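Local coordinates for probable transcriptional regulator (Rhodococcus jostii, PDB 3ON2), which is of unknown function but probably acts as a TetR-family transcriptional regulator, binding DNA through an N-terminal helix-turn-helix domain, at residues A[71-74]-A[75-79]; A[83-86]-A[87-90]; A[106-109]-A[110-113]. All coordinates share one frame; numbering follows the deposited sequence.

Contact 1: residues A[71-74]-A[75-79]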
ATOM      1  N   LEU A  71       2.804  -2.049   2.782  1.00 16.09           N
ATOM      2  CA  LEU A  71       2.094  -0.784   2.988  1.00 15.98           C
ATOM      3  C   LEU A  71       1.780  -0.583   4.470  1.00 16.26           C
ATOM      4  O   LEU A  71       1.978   0.514   5.010  1.00 14.69           O
ATOM      5  CB  LEU A  71       0.797  -0.714   2.158  1.00 16.22           C
ATOM      6  CG  LEU A  71      -0.158   0.465   2.448  1.00 16.12           C
ATOM      7  CD1 LEU A  71       0.511   1.869   2.228  1.00 13.32           C
ATOM      8  CD2 LEU A  71      -1.409   0.326   1.586  1.00 15.09           C
ATOM      9  N   THR A  72       1.287  -1.636   5.123  1.00 16.60           N
ATOM     10  CA  THR A  72       1.064  -1.568   6.567  1.00 17.56           C
ATOM     11  C   THR A  72       2.369  -1.230   7.320  1.00 17.29           C
ATOM     12  O   THR A  72       2.391  -0.346   8.172  1.00 17.84           O
ATOM     13  CB  THR A  72       0.442  -2.878   7.116  1.00 18.09           C
ATOM     14  OG1 THR A  72      -0.827  -3.094   6.495  1.00 18.54           O
ATOM     15  CG2 THR A  72       0.254  -2.797   8.646  1.00 19.75           C
ATOM     16  N   ALA A  73       3.453  -1.931   6.994  1.00 16.87           N
ATOM     17  CA  ALA A  73       4.764  -1.644   7.562  1.00 16.53           C
ATOM     18  C   ALA A  73       5.152  -0.155   7.410  1.00 15.87           C
ATOM     19  O   ALA A  73       5.579   0.472   8.380  1.00 15.71           O
ATOM     20  CB  ALA A  73       5.842  -2.577   6.934  1.00 16.93           C
ATOM     21  N   ALA A  74       4.943   0.418   6.222  1.00 14.86           N
ATOM     22  CA  ALA A  74       5.255   1.815   5.941  1.00 14.74           C
ATOM     23  C   ALA A  74       4.413   2.791   6.756  1.00 15.06           C
ATOM     24  O   ALA A  74       4.927   3.804   7.260  1.00 15.38           O
ATOM     25  CB  ALA A  74       5.081   2.108   4.431  1.00 14.23           C
ATOM     26  N   LEU A  75       3.126   2.505   6.885  1.00 14.77           N
ATOM     27  CA  LEU A  75       2.258   3.349   7.727  1.00 14.98           C
ATOM     28  C   LEU A  75       2.691   3.274   9.212  1.00 14.97           C
ATOM     29  O   LEU A  75       2.761   4.288   9.902  1.00 14.33           O
ATOM     30  CB  LEU A  75       0.784   2.943   7.553  1.00 14.83           C
ATOM     31  CG  LEU A  75       0.216   3.071   6.150  1.00 16.24           C
ATOM     32  CD1 LEU A  75      -1.233   2.516   6.059  1.00 16.80           C
ATOM     33  CD2 LEU A  75       0.314   4.548   5.656  1.00 16.54           C
ATOM     34  N   GLU A  76       2.980   2.073   9.701  1.00 15.60           N
ATOM     35  CA  GLU A  76       3.439   1.916  11.111  1.00 17.27           C
ATOM     36  C   GLU A  76       4.753   2.673  11.390  1.00 17.37           C
ATOM     37  O   GLU A  76       4.915   3.290  12.454  1.00 18.15           O
ATOM     38  CB  GLU A  76       3.624   0.446  11.466  1.00 18.20           C
ATOM     39  CG  GLU A  76       2.340  -0.375  11.521  1.00 23.26           C
ATOM     40  CD  GLU A  76       2.628  -1.877  11.590  1.00 29.96           C
ATOM     41  OE1 GLU A  76       1.678  -2.650  11.847  1.00 33.65           O
ATOM     42  OE2 GLU A  76       3.807  -2.295  11.394  1.00 33.13           O
ATOM     43  N   ARG A  77       5.686   2.633  10.445  0.50 16.68           N
ATOM     44  CA  ARG A  77       6.914   3.421  10.576  0.50 16.81           C
ATOM     45  C   ARG A  77       6.648   4.927  10.578  0.50 16.84           C
ATOM     46  O   ARG A  77       7.275   5.690  11.331  0.50 16.84           O
ATOM     47  CB  ARG A  77       7.908   3.046   9.476  0.50 16.61           C
ATOM     48  CG  ARG A  77       8.440   1.637   9.626  0.50 16.19           C
ATOM     49  CD  ARG A  77       9.643   1.421   8.726  0.50 15.19           C
ATOM     50  NE  ARG A  77       9.292   1.608   7.321  0.50 13.53           N
ATOM     51  CZ  ARG A  77       9.030   0.611   6.486  0.50 14.11           C
ATOM     52  NH1 ARG A  77       8.710   0.867   5.223  0.50 13.27           N
ATOM     53  NH2 ARG A  77       9.121  -0.648   6.912  0.50 14.98           N
ATOM     54  N   ALA A  78       5.715   5.354   9.742  1.00 17.06           N
ATOM     55  CA  ALA A  78       5.356   6.755   9.697  1.00 17.61           C
ATOM     56  C   ALA A  78       4.844   7.209  11.060  1.00 18.02           C
ATOM     57  O   ALA A  78       5.205   8.283  11.535  1.00 17.98           O
ATOM     58  CB  ALA A  78       4.308   7.003   8.616  1.00 17.62           C
ATOM     59  N   VAL A  79       3.979   6.402  11.666  1.00 18.90           N
ATOM     60  CA  VAL A  79       3.473   6.684  13.017  1.00 20.80           C
ATOM     61  C   VAL A  79       4.624   6.735  14.062  1.00 21.88           C
ATOM     62  O   VAL A  79       4.755   7.705  14.804  1.00 23.07           O
ATOM     63  CB  VAL A  79       2.324   5.695  13.398  1.00 20.83           C
ATOM     64  CG1 VAL A  79       1.951   5.794  14.885  1.00 21.25           C
ATOM     65  CG2 VAL A  79       1.104   5.977  12.509  1.00 20.69           C
TER
HETATM   66  O   HOH W   1       6.589  -1.315  10.522  1.00 39.27           O
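Leu71 holds CG anti to the backbone N (chi1 171°) while Leu75, one turn later, holds its CG anti to the carbonyl carbon (chi1 -61°), and the two torsions bring CD1 of Leu71 to 4.1 Å from CG of Leu75. Both belong to helix 56-81, which by analogy with TetR-family relatives connects the DNA-binding domain to the C-terminal domain. The Leu75 branch point also rests on the backbone of the turn, with CG 3.3 Å from Leu71 O. Branched apolar residues suit this side of the helix. Leu71 packs on Phe100 and Leu75 on Leu93 of helix 86-103, and both belong to the pocket that holds a polyether molecule, probably from the crystallisation liquor.

Next to it, Thr72 and Glu76 pair a methyl with a carboxylate. Thr72 sends its methyl to the extended Glu76 chain, CG2 lying 3.5 Å from OE1 in simple van der Waals contact, while its hydroxyl OG1 is hydrogen-bonded to Ser131 and only weakly to Phe68 O. One threonine thus serves two surroundings, its methyl touching the carboxylate and its hydroxyl joining helix 122-144. Ala73 and Ala74 keep the next face low, leaving room for the Arg77 chain.

Ala73 O is gripped twice. Arg77 N donates to it at 3.0 Å, and a water donates to it as well; the same water also donates to Glu76 OE2, 3.1 Å away, bridging it to Ala73 O.

Contact 2: residues A[83-86]-A[87-90]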
ATOM      1  N   GLU A  83       5.642  12.609  16.006  1.00 23.47           N
ATOM      2  CA  GLU A  83       5.185  12.928  17.352  1.00 25.33           C
ATOM      3  C   GLU A  83       3.960  12.109  17.757  1.00 26.14           C
ATOM      4  O   GLU A  83       3.190  11.653  16.905  1.00 25.00           O
ATOM      5  CB  GLU A  83       4.907  14.419  17.447  1.00 25.66           C
ATOM      6  CG  GLU A  83       6.190  15.231  17.601  1.00 28.76           C
ATOM      7  CD  GLU A  83       6.025  16.696  17.271  1.00 32.71           C
ATOM      8  OE1 GLU A  83       4.934  17.090  16.816  1.00 35.73           O
ATOM      9  OE2 GLU A  83       6.993  17.458  17.467  1.00 35.50           O
ATOM     10  N   SER A  84       3.832  11.901  19.068  1.00 27.86           N
ATOM     11  CA  SER A  84       2.731  11.150  19.674  1.00 29.47           C
ATOM     12  C   SER A  84       1.577  12.074  19.973  1.00 29.44           C
ATOM     13  O   SER A  84       1.197  12.243  21.145  1.00 31.04           O
ATOM     14  CB  SER A  84       3.157  10.528  21.008  1.00 29.81           C
ATOM     15  OG  SER A  84       4.127   9.525  20.805  1.00 33.94           O
ATOM     16  N   HIS A  85       1.044  12.708  18.941  1.00 28.12           N
ATOM     17  CA  HIS A  85      -0.222  13.392  19.054  1.00 27.55           C
ATOM     18  C   HIS A  85      -0.963  13.219  17.727  1.00 26.08           C
ATOM     19  O   HIS A  85      -0.333  13.058  16.685  1.00 24.80           O
ATOM     20  CB  HIS A  85      -0.066  14.855  19.529  1.00 28.44           C
ATOM     21  CG  HIS A  85       0.602  15.765  18.548  1.00 30.80           C
ATOM     22  ND1 HIS A  85      -0.099  16.488  17.607  1.00 33.72           N
ATOM     23  CD2 HIS A  85       1.901  16.124  18.403  1.00 33.71           C
ATOM     24  CE1 HIS A  85       0.741  17.225  16.896  1.00 33.66           C
ATOM     25  NE2 HIS A  85       1.962  17.021  17.359  1.00 34.41           N
ATOM     26  N   ALA A  86      -2.295  13.205  17.798  1.00 24.55           N
ATOM     27  CA  ALA A  86      -3.140  12.832  16.660  1.00 24.06           C
ATOM     28  C   ALA A  86      -2.885  13.658  15.404  1.00 23.66           C
ATOM     29  O   ALA A  86      -2.777  13.093  14.311  1.00 23.60           O
ATOM     30  CB  ALA A  86      -4.632  12.849  17.040  1.00 23.84           C
ATOM     31  N   ARG A  87      -2.777  14.979  15.541  1.00 23.24           N
ATOM     32  CA  ARG A  87      -2.604  15.817  14.350  1.00 22.84           C
ATOM     33  C   ARG A  87      -1.352  15.429  13.567  1.00 21.83           C
ATOM     34  O   ARG A  87      -1.392  15.346  12.336  1.00 21.83           O
ATOM     35  CB  ARG A  87      -2.614  17.323  14.669  1.00 23.40           C
ATOM     36  CG  ARG A  87      -2.468  18.127  13.417  1.00 25.39           C
ATOM     37  CD  ARG A  87      -2.691  19.605  13.558  1.00 29.32           C
ATOM     38  NE  ARG A  87      -2.918  20.166  12.224  1.00 31.85           N
ATOM     39  CZ  ARG A  87      -3.264  21.434  11.982  1.00 33.95           C
ATOM     40  NH1 ARG A  87      -3.437  22.282  12.998  1.00 34.34           N
ATOM     41  NH2 ARG A  87      -3.447  21.850  10.726  1.00 33.77           N
ATOM     42  N   ALA A  88      -0.261  15.162  14.288  1.00 21.20           N
ATOM     43  CA  ALA A  88       1.012  14.692  13.687  1.00 20.14           C
ATOM     44  C   ALA A  88       0.898  13.312  13.037  1.00 20.07           C
ATOM     45  O   ALA A  88       1.456  13.082  11.963  1.00 19.44           O
ATOM     46  CB  ALA A  88       2.121  14.689  14.712  1.00 18.91           C
ATOM     47  N   ARG A  89       0.176  12.407  13.691  1.00 19.83           N
ATOM     48  CA  ARG A  89      -0.001  11.062  13.161  1.00 19.87           C
ATOM     49  C   ARG A  89      -0.830  11.069  11.894  1.00 18.92           C
ATOM     50  O   ARG A  89      -0.532  10.323  10.970  1.00 18.94           O
ATOM     51  CB  ARG A  89      -0.696  10.161  14.177  1.00 20.17           C
ATOM     52  CG  ARG A  89       0.184   9.819  15.328  1.00 23.66           C
ATOM     53  CD  ARG A  89      -0.539   8.943  16.328  1.00 28.46           C
ATOM     54  NE  ARG A  89       0.430   8.482  17.304  1.00 33.25           N
ATOM     55  CZ  ARG A  89       0.295   7.401  18.064  1.00 35.58           C
ATOM     56  NH1 ARG A  89      -0.790   6.629  17.989  1.00 36.47           N
ATOM     57  NH2 ARG A  89       1.260   7.106  18.906  1.00 37.29           N
ATOM     58  N   PHE A  90      -1.902  11.863  11.878  1.00 18.18           N
ATOM     59  CA  PHE A  90      -2.765  11.971  10.687  1.00 17.80           C
ATOM     60  C   PHE A  90      -1.950  12.488   9.521  1.00 17.16           C
ATOM     61  O   PHE A  90      -2.008  11.932   8.435  1.00 17.07           O
ATOM     62  CB  PHE A  90      -3.941  12.926  10.925  1.00 17.71           C
ATOM     63  CG  PHE A  90      -5.097  12.336  11.715  1.00 19.31           C
ATOM     64  CD1 PHE A  90      -4.891  11.430  12.756  1.00 19.49           C
ATOM     65  CD2 PHE A  90      -6.396  12.759  11.454  1.00 21.05           C
ATOM     66  CE1 PHE A  90      -5.962  10.943  13.500  1.00 21.02           C
ATOM     67  CE2 PHE A  90      -7.478  12.267  12.195  1.00 22.34           C
ATOM     68  CZ  PHE A  90      -7.260  11.350  13.210  1.00 21.02           C
TER
HETATM   69  O   HOH W   2       2.987   8.840  16.893  1.00 36.73           O
HETATM   70  O   HOH W   3      -3.192  16.625  18.202  1.00 34.35           O
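The N-terminal cap of helix 86-103 is formed here, with His85 in the N-cap position and its ring laid against the first turn. Ala88 CB sits over one face of the imidazole, 3.7 Å from the ring centroid and 20° off its normal, a CH-pi contact that alanine's short side chain allows. The ring's two nitrogens are used differently. NE2 donates to Glu83 OE1 at 3.0 Å, close to the ring plane but on the anti side of the carboxylate. One water is shared by ND1, 3.2 Å from it, and Arg87 N, accepting from the amide. With CG between the backbone N and the carbonyl carbon (chi1 68°), the imidazole is swung over the helix start.

Backbone bonds begin with Arg89 N to His85 O, followed by Phe90 N to Ala86 O at 2.9 Å. Ala86 CB meets the Phe90 ring at CE1, 4.2 Å away, and that ring makes an edge-to-face pair with Trp193 of helix 181-196. Arg87, on the exposed side, forms a salt bridge to Asp190; Arg89, partly covered by Ile138, forms one to Glu141. Arg89 NE donates to a second water, which in turn donates to Glu83 O (2.8 Å).

Ser84 centres an inverse gamma turn, closed by a weak bond from His85 N to Glu83 O, and the whole is a helix N-terminus entered through an inverse gamma turn, with His85 at the N-cap.

Contact 3: residues A[106-109]-A[110-113]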
ATOM      1  N   GLU A 106       2.511   0.326 -10.099  1.00 16.72           N
ATOM      2  CA  GLU A 106       1.981  -0.939 -10.660  1.00 17.19           C
ATOM      3  C   GLU A 106       1.655  -1.963  -9.552  1.00 15.86           C
ATOM      4  O   GLU A 106       0.678  -2.703  -9.659  1.00 16.08           O
ATOM      5  CB  GLU A 106       2.931  -1.560 -11.698  1.00 17.24           C
ATOM      6  CG  GLU A 106       3.159  -0.719 -12.953  1.00 22.56           C
ATOM      7  CD  GLU A 106       1.906  -0.578 -13.805  1.00 29.12           C
ATOM      8  OE1 GLU A 106       0.926  -1.316 -13.591  1.00 34.24           O
ATOM      9  OE2 GLU A 106       1.887   0.281 -14.701  1.00 35.14           O
ATOM     10  N   LEU A 107       2.459  -2.006  -8.492  0.50 15.24           N
ATOM     11  CA  LEU A 107       2.151  -2.927  -7.390  0.50 14.50           C
ATOM     12  C   LEU A 107       0.841  -2.527  -6.709  0.50 14.70           C
ATOM     13  O   LEU A 107      -0.003  -3.372  -6.431  0.50 14.11           O
ATOM     14  CB  LEU A 107       3.282  -3.003  -6.371  0.50 13.39           C
ATOM     15  CG  LEU A 107       2.950  -3.907  -5.174  0.50 12.49           C
ATOM     16  CD1 LEU A 107       2.966  -5.388  -5.575  0.50  7.45           C
ATOM     17  CD2 LEU A 107       3.915  -3.624  -4.015  0.50 10.63           C
ATOM     18  N   LEU A 108       0.658  -1.228  -6.485  1.00 15.06           N
ATOM     19  CA  LEU A 108      -0.553  -0.759  -5.848  1.00 15.35           C
ATOM     20  C   LEU A 108      -1.817  -1.060  -6.688  1.00 15.72           C
ATOM     21  O   LEU A 108      -2.843  -1.539  -6.142  1.00 15.17           O
ATOM     22  CB  LEU A 108      -0.420   0.737  -5.506  1.00 15.92           C
ATOM     23  CG  LEU A 108      -1.499   1.308  -4.588  1.00 17.05           C
ATOM     24  CD1 LEU A 108      -1.222   0.981  -3.127  1.00 16.06           C
ATOM     25  CD2 LEU A 108      -1.662   2.810  -4.814  1.00 17.27           C
ATOM     26  N   ALA A 109      -1.748  -0.809  -8.005  1.00 16.10           N
ATOM     27  CA  ALA A 109      -2.836  -1.232  -8.914  1.00 16.72           C
ATOM     28  C   ALA A 109      -3.147  -2.734  -8.776  1.00 16.89           C
ATOM     29  O   ALA A 109      -4.335  -3.125  -8.701  1.00 17.52           O
ATOM     30  CB  ALA A 109      -2.504  -0.890 -10.345  1.00 17.07           C
ATOM     31  N   LEU A 110      -2.100  -3.571  -8.738  1.00 16.76           N
ATOM     32  CA  LEU A 110      -2.281  -5.009  -8.568  1.00 16.86           C
ATOM     33  C   LEU A 110      -2.934  -5.339  -7.212  1.00 17.30           C
ATOM     34  O   LEU A 110      -3.870  -6.139  -7.141  1.00 17.26           O
ATOM     35  CB  LEU A 110      -0.958  -5.768  -8.761  1.00 17.35           C
ATOM     36  CG  LEU A 110      -0.983  -7.289  -8.500  1.00 19.91           C
ATOM     37  CD1 LEU A 110      -1.891  -8.051  -9.472  1.00 20.94           C
ATOM     38  CD2 LEU A 110       0.440  -7.860  -8.582  1.00 23.00           C
HETATM   39  N   MSE A 111      -2.433  -4.717  -6.147  1.00 17.20           N
HETATM   40  CA  MSE A 111      -2.952  -4.908  -4.794  1.00 17.66           C
HETATM   41  C   MSE A 111      -4.458  -4.698  -4.755  1.00 18.18           C
HETATM   42  O   MSE A 111      -5.184  -5.580  -4.317  1.00 18.52           O
HETATM   43  CB  MSE A 111      -2.287  -3.934  -3.831  1.00 16.99           C
HETATM   44  CG  MSE A 111      -0.879  -4.339  -3.450  1.00 19.21           C
HETATM   45 SE   MSE A 111       0.125  -2.828  -2.735  1.00 22.31          SE
HETATM   46  CE  MSE A 111      -0.937  -2.292  -1.160  1.00 17.55           C
ATOM     47  N   TYR A 112      -4.914  -3.539  -5.234  1.00 18.83           N
ATOM     48  CA  TYR A 112      -6.333  -3.202  -5.228  1.00 19.34           C
ATOM     49  C   TYR A 112      -7.187  -4.026  -6.203  1.00 20.09           C
ATOM     50  O   TYR A 112      -8.298  -4.405  -5.863  1.00 20.52           O
ATOM     51  CB  TYR A 112      -6.526  -1.698  -5.453  1.00 19.84           C
ATOM     52  CG  TYR A 112      -5.938  -0.837  -4.354  1.00 19.14           C
ATOM     53  CD1 TYR A 112      -5.822  -1.312  -3.068  1.00 20.28           C
ATOM     54  CD2 TYR A 112      -5.517   0.462  -4.609  1.00 20.60           C
ATOM     55  CE1 TYR A 112      -5.294  -0.521  -2.065  1.00 20.18           C
ATOM     56  CE2 TYR A 112      -5.004   1.255  -3.620  1.00 19.53           C
ATOM     57  CZ  TYR A 112      -4.877   0.758  -2.344  1.00 19.28           C
ATOM     58  OH  TYR A 112      -4.352   1.543  -1.337  1.00 15.47           O
ATOM     59  N   GLY A 113      -6.654  -4.316  -7.386  1.00 20.60           N
ATOM     60  CA  GLY A 113      -7.357  -5.104  -8.398  1.00 21.51           C
ATOM     61  C   GLY A 113      -7.544  -6.537  -7.935  1.00 22.40           C
ATOM     62  O   GLY A 113      -8.585  -7.143  -8.173  1.00 23.13           O
TER
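Leu108 O accepts Tyr112 N at 3.0 Å and 173°, one of four successive i to i+4 bonds that make this a regular turn of helix 105-115. On the side chains above it, Tyr112 runs obliquely past Leu108: CE2 comes within 3.6 Å of Leu108 CG, and the hydroxyl OH within 3.6 Å of Leu108 CD1. Leu108 CG is anti to its backbone N (chi1 -168°), which brings the isobutyl group across to the Tyr112 ring. CD1 of Leu108 also meets Met111 CE at 3.8 Å; the flexible chain of methionine, present here as selenomethionine, suits the spot because its bend at chi3 lets the terminal methyl reach Leu108. Tyr112 OH is hydrogen-bonded to Tyr97, and its ring packs edge-to-face with His165 beside the bound polyether. A valine in this place would probably leave Tyr97 without this hydroxyl partner, and Leu108 and His165 without the ring they pack on. At the helix start, Glu26 accepts from the backbone N atoms of Glu106 and Leu107. Leu110 touches Leu25 of helix 13-28 and Leu63 of helix 56-81, Met111 covers Phe68 and Leu71 of the latter, and Leu108 packs on helix 86-103.

Contact 1 lies on helix 56-81 and contact 2 at the loop and start of the next helix, 86-103; their centres are about 14 Å apart, and Val79 CG1 packs at 3.9 Å against Arg89 NE. Contact 1 also touches contact 3: Leu71 CD2 lies 3.8 Å from Met111 CE, although the centres are about 18 Å apart. Contacts 2 and 3 stay about 14 Å apart at their nearest atoms. Contacts 1 and 3 share the polyether pocket through Leu71, Leu75 and Tyr112, while Phe90 of contact 2 is merely near a polyether, about 4 Å away. Though probably from the crystallisation liquor, the molecule may mark a ligand site, as in TetR relatives.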